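Local coordinates for amidase (Bacillus anthracis, PDB 5EWQ), which probably hydrolyses the carbon-nitrogen bond of carboxylic acid amides, releasing the acid and ammonia, as a member of the amidase family, at residues A[449-452]-A[453-456]; A[267-270]-A[271-274]; A[357-360]-A[361-365]. All coordinates share one frame; numbering follows the deposited sequence.

Interaction 1 (A[449-452]-A[453-456]); sequences VMIN and NEEV
The chain folds back between Met-450 and Glu-455, whose CA atoms lie 6.8 Å apart, through a distorted turn without its closing hydrogen bond, whose first corner, Asn-452 (phi 55°, psi -129°), has type II' values. This bend ends strand 447-451 and leads towards helix 457-462. No hydrogen bond joins the two halves. Met-450, present as selenomethionine, fills the inside of the bend. Its chain runs out from CB and then turns at the SE (chi3 80°), which lays CE alongside the backbone of Glu-455, with Glu-455 O the nearest atom to CE, 3.2 Å. SE lies against the same peptide backbone, 3.4 Å from Glu-455 N. It also meets an apolar branch, with Val-456 CG2 4.0 Å from SE. On its strand, Met-450 packs on Val-483 and Val-485 of strand 479-485. Glu-454 reaches back with an extended chain. Its CG comes 3.2 Å from Ile-451 O, and its carboxylate stays beside that carbonyl, with OE2 4.1 Å from Ile-451 CB. OE2 has a long, weak ion pair with Arg-328. At the corner, the CA-CB bond of Asn-453 points away, though its OD1 still lies 3.9 Å from Asn-452 CB. Asn-452 points its own amide elsewhere: OD1 accepts from Gly-481 N, and the backbones of these two residues also bond. The bend is thus gripped from the neighbouring strand, not across its own mouth. Its inside is a dispersion contact, in which a large, polarisable selenium atom lies against peptide groups and one valine methyl.

Interaction 2 (A[267-270]-A[271-274]); sequences ARTV and KDAA
The carboxylate of Asp-272 has Thr-269 on one side of its plane and the Arg-268 guanidinium on the other. The setting is the N-terminus of helix 270-280, directly after strand 263-267 of the large mixed sheet. Thr-269 CB is 3.5 Å from Asp-272 OD2. Arg-268 NH2 stays 4.8 Å from Asp-272 OD2, and its guanidinium instead makes a salt bridge to Asp-215 through NH1. The second oxygen, Asp-272 OD1, accepts from Val-50 N, so this group ties the helix start to the N-terminus of helix 50-58. Thr-269 holds the N-cap position, but its side chain makes no capping bond. With OG1 beside the backbone N (chi1 -47°), the methyl CG2 of Thr-269 stands opposite that N and runs beside Lys-271 CB, 3.8 Å away. Lys-271 then bends away and gives its NZ to Thr-302 O. Ala-267, the last residue of the strand, packs under the first turn. Its CB lies 3.9 Å from Asp-272 CB and 4.3 Å from Ala-273 CB. Phe-495 of helix 491-503 packs on Val-270, Ala-273 and Ala-274, and Glu-502 accepts from Val-270 N. The helical backbone hydrogen bonds begin with two: Ala-274 N to Val-270 O, 3.1 Å, and Ala-273 N to Thr-269 O, 3.0 Å, the latter with an N-H...O angle of 149°.

Interaction 3 (A[357-360]-A[361-365]); sequences VDNL and QTLEY
Asp-358 swings its carboxylate forward, with CG opposite the backbone N (chi1 179°), while Thr-362 holds OG1 on the side of its own backbone N (chi1 -54°), and the two groups meet. Asp-358 OD2 accepts twice from this one residue. Thr-362 N approaches it almost in line with the C-O bond, at 3.1 Å. Thr-362 OG1 donates at 3.2 Å to the anti lone pair of Asp-358 OD2. Two bonds therefore restrict the rotation of the carboxylate. Gln-361 passes at about a right angle, with its CG 3.6 Å from Asp-358 OD1 and the amide plane 46° from the carboxylate plane. Behind these side chains the helical backbone hydrogen bonds begin. Leu-363 N bonds to Asn-359 O, and Glu-364 N bonds to Leu-360 O at 2.8 Å. Leu-363 CD1 also lies over Asn-359 O, 3.4 Å away. Phe-421 of helix 418-437 touches Thr-362, and Val-424 touches Asp-358. A negative group at this end would probably interact well with the helix dipole. The arrangement is typical of side-chain capping at a helix N-terminus, done here for helix 360-377 by Asp-358, one residue before the N-cap residue Asn-359, whose own side chain makes no capping bond.

How the interactions relate
Interactions 2 and 3 are both helix starts, but they lie on opposite sides of the chain's centre, about 31 Å apart between centres. Interaction 2 is buried beside the large sheet. Its acidic side chain bonds outside the turn. Interaction 3, like interaction 1, is only partly buried, and its acidic side chain bonds within the turn. Interaction 1 is a strand exit without hydrogen bonds between its halves. It adjoins strand 479-485 of the sheet whose strand 263-267 runs into interaction 2. It lies about 8 Å from interaction 3 between nearest atoms. Helix 457-462, which follows interaction 1, packs against Val-357 and Asn-359 of interaction 3.

Interaction 1 (A[449-452]-A[453-456])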
ATOM      1  N   VAL A 449      -3.203  -4.945 -18.671  1.00 57.87           N
ATOM      2  CA  VAL A 449      -4.089  -4.169 -17.809  1.00 58.51           C
ATOM      3  C   VAL A 449      -5.291  -5.001 -17.355  1.00 59.59           C
ATOM      4  O   VAL A 449      -5.820  -5.818 -18.111  1.00 64.31           O
ATOM      5  CB  VAL A 449      -4.574  -2.877 -18.517  1.00 55.68           C
ATOM      6  CG1 VAL A 449      -5.447  -3.209 -19.720  1.00 59.17           C
ATOM      7  CG2 VAL A 449      -5.312  -1.968 -17.543  1.00 52.79           C
HETATM    8  N   MSE A 450      -5.704  -4.802 -16.108  1.00 53.29           N
HETATM    9  CA  MSE A 450      -6.829  -5.537 -15.543  1.00 50.42           C
HETATM   10  C   MSE A 450      -7.786  -4.596 -14.821  1.00 48.18           C
HETATM   11  O   MSE A 450      -7.446  -3.445 -14.545  1.00 47.09           O
HETATM   12  CB  MSE A 450      -6.336  -6.615 -14.577  1.00 49.64           C
HETATM   13  CG  MSE A 450      -6.156  -6.117 -13.151  1.00 46.78           C
HETATM   14 SE   MSE A 450      -5.296  -7.408 -11.975  0.77 63.51          SE
HETATM   15  CE  MSE A 450      -3.454  -7.108 -12.523  1.00 54.22           C
ATOM     16  N   ILE A 451      -8.981  -5.090 -14.518  1.00 47.75           N
ATOM     17  CA  ILE A 451      -9.933  -4.341 -13.706  1.00 45.75           C
ATOM     18  C   ILE A 451      -9.858  -4.810 -12.256  1.00 56.05           C
ATOM     19  O   ILE A 451     -10.063  -5.989 -11.970  1.00 57.53           O
ATOM     20  CB  ILE A 451     -11.374  -4.497 -14.223  1.00 46.71           C
ATOM     21  CG1 ILE A 451     -11.503  -3.906 -15.628  1.00 48.80           C
ATOM     22  CG2 ILE A 451     -12.355  -3.825 -13.276  1.00 44.78           C
ATOM     23  CD1 ILE A 451     -12.910  -3.949 -16.180  1.00 50.31           C
ATOM     24  N   ASN A 452      -9.560  -3.877 -11.354  1.00 47.34           N
ATOM     25  CA  ASN A 452      -9.388  -4.177  -9.933  1.00 39.62           C
ATOM     26  C   ASN A 452      -8.344  -5.266  -9.693  1.00 44.04           C
ATOM     27  O   ASN A 452      -7.230  -5.189 -10.208  1.00 40.98           O
ATOM     28  CB  ASN A 452     -10.724  -4.578  -9.303  1.00 38.94           C
ATOM     29  CG  ASN A 452     -11.753  -3.465  -9.358  1.00 53.05           C
ATOM     30  OD1 ASN A 452     -11.404  -2.286  -9.419  1.00 51.32           O
ATOM     31  ND2 ASN A 452     -13.027  -3.835  -9.336  1.00 58.24           N
ATOM     32  N   ASN A 453      -8.707  -6.281  -8.916  1.00 39.59           N
ATOM     33  CA  ASN A 453      -7.762  -7.333  -8.557  1.00 40.03           C
ATOM     34  C   ASN A 453      -8.163  -8.713  -9.075  1.00 43.11           C
ATOM     35  O   ASN A 453      -7.999  -9.718  -8.382  1.00 49.75           O
ATOM     36  CB  ASN A 453      -7.591  -7.387  -7.036  1.00 37.92           C
ATOM     37  CG  ASN A 453      -8.874  -7.751  -6.317  1.00 37.67           C
ATOM     38  OD1 ASN A 453      -9.971  -7.437  -6.782  1.00 42.70           O
ATOM     39  ND2 ASN A 453      -8.745  -8.422  -5.179  1.00 38.33           N
ATOM     40  N   GLU A 454      -8.670  -8.760 -10.302  1.00 46.19           N
ATOM     41  CA  GLU A 454      -9.165 -10.007 -10.875  1.00 52.09           C
ATOM     42  C   GLU A 454      -8.041 -10.965 -11.272  1.00 53.40           C
ATOM     43  O   GLU A 454      -8.214 -12.184 -11.226  1.00 61.42           O
ATOM     44  CB  GLU A 454     -10.052  -9.714 -12.087  1.00 63.27           C
ATOM     45  CG  GLU A 454     -11.322  -8.952 -11.745  1.00 62.24           C
ATOM     46  CD  GLU A 454     -12.127  -8.576 -12.972  1.00 75.46           C
ATOM     47  OE1 GLU A 454     -11.698  -8.913 -14.096  1.00 75.44           O
ATOM     48  OE2 GLU A 454     -13.191  -7.940 -12.813  1.00 78.48           O
ATOM     49  N   GLU A 455      -6.892 -10.418 -11.660  1.00 52.93           N
ATOM     50  CA  GLU A 455      -5.767 -11.244 -12.092  1.00 58.54           C
ATOM     51  C   GLU A 455      -4.465 -10.843 -11.402  1.00 63.77           C
ATOM     52  O   GLU A 455      -3.572 -10.276 -12.030  1.00 77.15           O
ATOM     53  CB  GLU A 455      -5.592 -11.156 -13.612  1.00 54.07           C
ATOM     54  CG  GLU A 455      -6.825 -11.548 -14.414  1.00 55.95           C
ATOM     55  CD  GLU A 455      -7.203 -13.005 -14.237  1.00 64.51           C
ATOM     56  OE1 GLU A 455      -6.297 -13.836 -14.015  1.00 74.14           O
ATOM     57  OE2 GLU A 455      -8.410 -13.320 -14.316  1.00 64.24           O
ATOM     58  N   VAL A 456      -4.355 -11.151 -10.114  1.00 47.24           N
ATOM     59  CA  VAL A 456      -3.170 -10.788  -9.342  1.00 46.10           C
ATOM     60  C   VAL A 456      -2.352 -12.018  -8.962  1.00 47.37           C
ATOM     61  O   VAL A 456      -1.146 -11.924  -8.725  1.00 75.78           O
ATOM     62  CB  VAL A 456      -3.553 -10.018  -8.062  1.00 58.57           C
ATOM     63  CG1 VAL A 456      -2.321  -9.405  -7.415  1.00 68.52           C
ATOM     64  CG2 VAL A 456      -4.561  -8.939  -8.384  1.00 42.06           C
TER

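Interaction 2 (A[267-270]-A[271-274])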
ATOM      1  N   ALA A 267       0.028   6.420  -3.629  1.00 38.95           N
ATOM      2  CA  ALA A 267      -0.271   7.848  -3.686  1.00 44.17           C
ATOM      3  C   ALA A 267      -1.492   8.116  -4.561  1.00 48.80           C
ATOM      4  O   ALA A 267      -2.105   7.187  -5.085  1.00 55.30           O
ATOM      5  CB  ALA A 267       0.930   8.619  -4.204  1.00 40.96           C
ATOM      6  N   ARG A 268      -1.843   9.388  -4.714  1.00 39.85           N
ATOM      7  CA  ARG A 268      -2.952   9.768  -5.582  1.00 54.15           C
ATOM      8  C   ARG A 268      -2.485   9.824  -7.029  1.00 53.52           C
ATOM      9  O   ARG A 268      -3.258   9.586  -7.956  1.00 67.85           O
ATOM     10  CB  ARG A 268      -3.529  11.124  -5.173  1.00 54.10           C
ATOM     11  CG  ARG A 268      -3.418  11.437  -3.696  1.00 49.24           C
ATOM     12  CD  ARG A 268      -3.947  12.831  -3.397  1.00 47.47           C
ATOM     13  NE  ARG A 268      -3.690  13.228  -2.017  1.00 59.55           N
ATOM     14  CZ  ARG A 268      -2.593  13.863  -1.615  1.00 60.66           C
ATOM     15  NH1 ARG A 268      -2.441  14.185  -0.339  1.00 67.36           N
ATOM     16  NH2 ARG A 268      -1.649  14.176  -2.493  1.00 66.16           N
ATOM     17  N   THR A 269      -1.207  10.142  -7.207  1.00 56.27           N
ATOM     18  CA  THR A 269      -0.637  10.345  -8.530  1.00 52.38           C
ATOM     19  C   THR A 269       0.485   9.349  -8.809  1.00 59.75           C
ATOM     20  O   THR A 269       1.258   9.009  -7.912  1.00 71.30           O
ATOM     21  CB  THR A 269      -0.099  11.781  -8.681  1.00 60.42           C
ATOM     22  OG1 THR A 269      -1.082  12.709  -8.208  1.00 49.12           O
ATOM     23  CG2 THR A 269       0.232  12.091 -10.134  1.00 85.36           C
ATOM     24  N   VAL A 270       0.562   8.881 -10.052  1.00 62.60           N
ATOM     25  CA  VAL A 270       1.619   7.973 -10.485  1.00 61.64           C
ATOM     26  C   VAL A 270       2.989   8.624 -10.305  1.00 67.30           C
ATOM     27  O   VAL A 270       3.969   7.959  -9.962  1.00 66.91           O
ATOM     28  CB  VAL A 270       1.430   7.559 -11.959  1.00 51.08           C
ATOM     29  CG1 VAL A 270       2.493   6.556 -12.379  1.00 52.10           C
ATOM     30  CG2 VAL A 270       0.041   6.978 -12.168  1.00 49.43           C
ATOM     31  N   LYS A 271       3.038   9.932 -10.533  1.00 68.69           N
ATOM     32  CA  LYS A 271       4.250  10.721 -10.340  1.00 82.92           C
ATOM     33  C   LYS A 271       4.739  10.644  -8.897  1.00 77.07           C
ATOM     34  O   LYS A 271       5.895  10.310  -8.638  1.00 72.58           O
ATOM     35  CB  LYS A 271       3.996  12.180 -10.726  1.00 83.74           C
ATOM     36  CG  LYS A 271       5.179  13.113 -10.525  1.00 68.76           C
ATOM     37  CD  LYS A 271       6.136  13.061 -11.703  1.00 70.32           C
ATOM     38  CE  LYS A 271       6.948  14.344 -11.807  1.00 74.01           C
ATOM     39  NZ  LYS A 271       7.750  14.398 -13.062  1.00 84.47           N
ATOM     40  N   ASP A 272       3.845  10.954  -7.963  1.00 72.83           N
ATOM     41  CA  ASP A 272       4.173  10.955  -6.543  1.00 68.96           C
ATOM     42  C   ASP A 272       4.542   9.560  -6.044  1.00 66.11           C
ATOM     43  O   ASP A 272       5.359   9.412  -5.135  1.00 59.08           O
ATOM     44  CB  ASP A 272       3.003  11.514  -5.731  1.00 66.44           C
ATOM     45  CG  ASP A 272       2.686  12.955  -6.081  1.00 72.57           C
ATOM     46  OD1 ASP A 272       3.618  13.691  -6.468  1.00 77.66           O
ATOM     47  OD2 ASP A 272       1.507  13.352  -5.972  1.00 73.28           O
ATOM     48  N   ALA A 273       3.937   8.539  -6.644  1.00 59.98           N
ATOM     49  CA  ALA A 273       4.231   7.156  -6.286  1.00 56.51           C
ATOM     50  C   ALA A 273       5.666   6.796  -6.656  1.00 56.34           C
ATOM     51  O   ALA A 273       6.368   6.133  -5.892  1.00 50.27           O
ATOM     52  CB  ALA A 273       3.252   6.212  -6.965  1.00 52.11           C
ATOM     53  N   ALA A 274       6.095   7.245  -7.832  1.00 54.82           N
ATOM     54  CA  ALA A 274       7.452   6.991  -8.300  1.00 56.22           C
ATOM     55  C   ALA A 274       8.470   7.763  -7.467  1.00 62.19           C
ATOM     56  O   ALA A 274       9.609   7.326  -7.300  1.00 60.51           O
ATOM     57  CB  ALA A 274       7.580   7.359  -9.766  1.00 55.79           C
TER

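Interaction 3 (A[357-360]-A[361-365])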
ATOM      1  N   VAL A 357      -0.843 -22.901 -10.073  1.00 74.33           N
ATOM      2  CA  VAL A 357      -0.319 -21.778  -9.307  1.00 76.29           C
ATOM      3  C   VAL A 357      -1.019 -21.682  -7.955  1.00 68.30           C
ATOM      4  O   VAL A 357      -2.113 -21.128  -7.846  1.00 68.94           O
ATOM      5  CB  VAL A 357      -0.481 -20.449 -10.069  1.00 77.80           C
ATOM      6  CG1 VAL A 357       0.157 -19.309  -9.291  1.00 76.87           C
ATOM      7  CG2 VAL A 357       0.133 -20.561 -11.456  1.00 80.43           C
ATOM      8  N   ASP A 358      -0.380 -22.230  -6.927  1.00 65.20           N
ATOM      9  CA  ASP A 358      -0.963 -22.271  -5.591  1.00 68.48           C
ATOM     10  C   ASP A 358      -0.684 -20.986  -4.818  1.00 73.17           C
ATOM     11  O   ASP A 358       0.326 -20.319  -5.046  1.00 67.29           O
ATOM     12  CB  ASP A 358      -0.428 -23.480  -4.818  1.00 77.69           C
ATOM     13  CG  ASP A 358      -0.978 -23.562  -3.408  1.00 80.87           C
ATOM     14  OD1 ASP A 358      -2.031 -24.206  -3.215  1.00 89.69           O
ATOM     15  OD2 ASP A 358      -0.356 -22.982  -2.493  1.00 67.06           O
ATOM     16  N   ASN A 359      -1.588 -20.646  -3.904  1.00 71.68           N
ATOM     17  CA  ASN A 359      -1.441 -19.455  -3.080  1.00 50.75           C
ATOM     18  C   ASN A 359      -1.685 -19.752  -1.603  1.00 50.62           C
ATOM     19  O   ASN A 359      -0.937 -19.300  -0.737  1.00 51.51           O
ATOM     20  CB  ASN A 359      -2.399 -18.362  -3.557  1.00 57.75           C
ATOM     21  CG  ASN A 359      -2.133 -17.024  -2.897  1.00 75.48           C
ATOM     22  OD1 ASN A 359      -1.000 -16.713  -2.531  1.00 89.20           O
ATOM     23  ND2 ASN A 359      -3.182 -16.223  -2.740  1.00 74.36           N
ATOM     24  N   LEU A 360      -2.733 -20.523  -1.327  1.00 53.88           N
ATOM     25  CA  LEU A 360      -3.156 -20.797   0.044  1.00 58.44           C
ATOM     26  C   LEU A 360      -2.172 -21.677   0.811  1.00 62.65           C
ATOM     27  O   LEU A 360      -1.787 -21.351   1.934  1.00 59.42           O
ATOM     28  CB  LEU A 360      -4.540 -21.449   0.046  1.00 60.75           C
ATOM     29  CG  LEU A 360      -5.664 -20.634  -0.596  1.00 59.59           C
ATOM     30  CD1 LEU A 360      -7.006 -21.329  -0.415  1.00 68.92           C
ATOM     31  CD2 LEU A 360      -5.703 -19.223  -0.027  1.00 45.35           C
ATOM     32  N   GLN A 361      -1.773 -22.793   0.207  1.00 67.90           N
ATOM     33  CA  GLN A 361      -0.847 -23.723   0.850  1.00 73.31           C
ATOM     34  C   GLN A 361       0.511 -23.072   1.090  1.00 66.92           C
ATOM     35  O   GLN A 361       1.200 -23.389   2.060  1.00 71.73           O
ATOM     36  CB  GLN A 361      -0.681 -24.990   0.008  1.00 74.46           C
ATOM     37  CG  GLN A 361      -1.927 -25.855  -0.068  1.00 82.90           C
ATOM     38  CD  GLN A 361      -1.700 -27.134  -0.853  1.00 97.57           C
ATOM     39  OE1 GLN A 361      -0.644 -27.324  -1.458  1.00101.35           O
ATOM     40  NE2 GLN A 361      -2.691 -28.018  -0.845  1.00103.10           N
ATOM     41  N   THR A 362       0.887 -22.162   0.198  1.00 66.19           N
ATOM     42  CA  THR A 362       2.121 -21.400   0.345  1.00 56.26           C
ATOM     43  C   THR A 362       2.052 -20.529   1.596  1.00 49.02           C
ATOM     44  O   THR A 362       3.056 -20.308   2.273  1.00 48.56           O
ATOM     45  CB  THR A 362       2.388 -20.518  -0.892  1.00 52.23           C
ATOM     46  OG1 THR A 362       2.361 -21.326  -2.075  1.00 55.33           O
ATOM     47  CG2 THR A 362       3.739 -19.826  -0.784  1.00 51.85           C
ATOM     48  N   LEU A 363       0.851 -20.048   1.901  1.00 47.02           N
ATOM     49  CA  LEU A 363       0.623 -19.199   3.064  1.00 44.11           C
ATOM     50  C   LEU A 363       0.489 -20.011   4.350  1.00 44.24           C
ATOM     51  O   LEU A 363       1.026 -19.631   5.390  1.00 42.86           O
ATOM     52  CB  LEU A 363      -0.632 -18.347   2.861  1.00 50.21           C
ATOM     53  CG  LEU A 363      -0.562 -17.244   1.804  1.00 57.28           C
ATOM     54  CD1 LEU A 363      -1.955 -16.867   1.334  1.00 66.97           C
ATOM     55  CD2 LEU A 363       0.147 -16.031   2.366  1.00 53.07           C
ATOM     56  N   GLU A 364      -0.231 -21.127   4.270  1.00 54.13           N
ATOM     57  CA  GLU A 364      -0.531 -21.946   5.441  1.00 56.73           C
ATOM     58  C   GLU A 364       0.726 -22.462   6.135  1.00 54.51           C
ATOM     59  O   GLU A 364       0.798 -22.491   7.364  1.00 46.57           O
ATOM     60  CB  GLU A 364      -1.427 -23.123   5.047  1.00 67.82           C
ATOM     61  CG  GLU A 364      -1.732 -24.083   6.187  1.00 67.61           C
ATOM     62  CD  GLU A 364      -2.717 -25.167   5.790  1.00 72.29           C
ATOM     63  OE1 GLU A 364      -2.562 -26.314   6.260  1.00 77.64           O
ATOM     64  OE2 GLU A 364      -3.650 -24.869   5.013  1.00 71.84           O
ATOM     65  N   TYR A 365       1.718 -22.861   5.348  1.00 49.60           N
ATOM     66  CA  TYR A 365       2.959 -23.383   5.905  1.00 60.88           C
ATOM     67  C   TYR A 365       3.903 -22.270   6.347  1.00 71.35           C
ATOM     68  O   TYR A 365       4.479 -22.326   7.434  1.00 77.89           O
ATOM     69  CB  TYR A 365       3.667 -24.281   4.886  1.00 64.79           C
ATOM     70  CG  TYR A 365       5.073 -24.669   5.294  1.00 67.25           C
ATOM     71  CD1 TYR A 365       5.297 -25.740   6.149  1.00 72.52           C
ATOM     72  CD2 TYR A 365       6.174 -23.963   4.825  1.00 59.31           C
ATOM     73  CE1 TYR A 365       6.579 -26.096   6.526  1.00 65.80           C
ATOM     74  CE2 TYR A 365       7.457 -24.311   5.198  1.00 65.80           C
ATOM     75  CZ  TYR A 365       7.654 -25.378   6.047  1.00 68.03           C
ATOM     76  OH  TYR A 365       8.932 -25.726   6.419  1.00 68.64           O
TER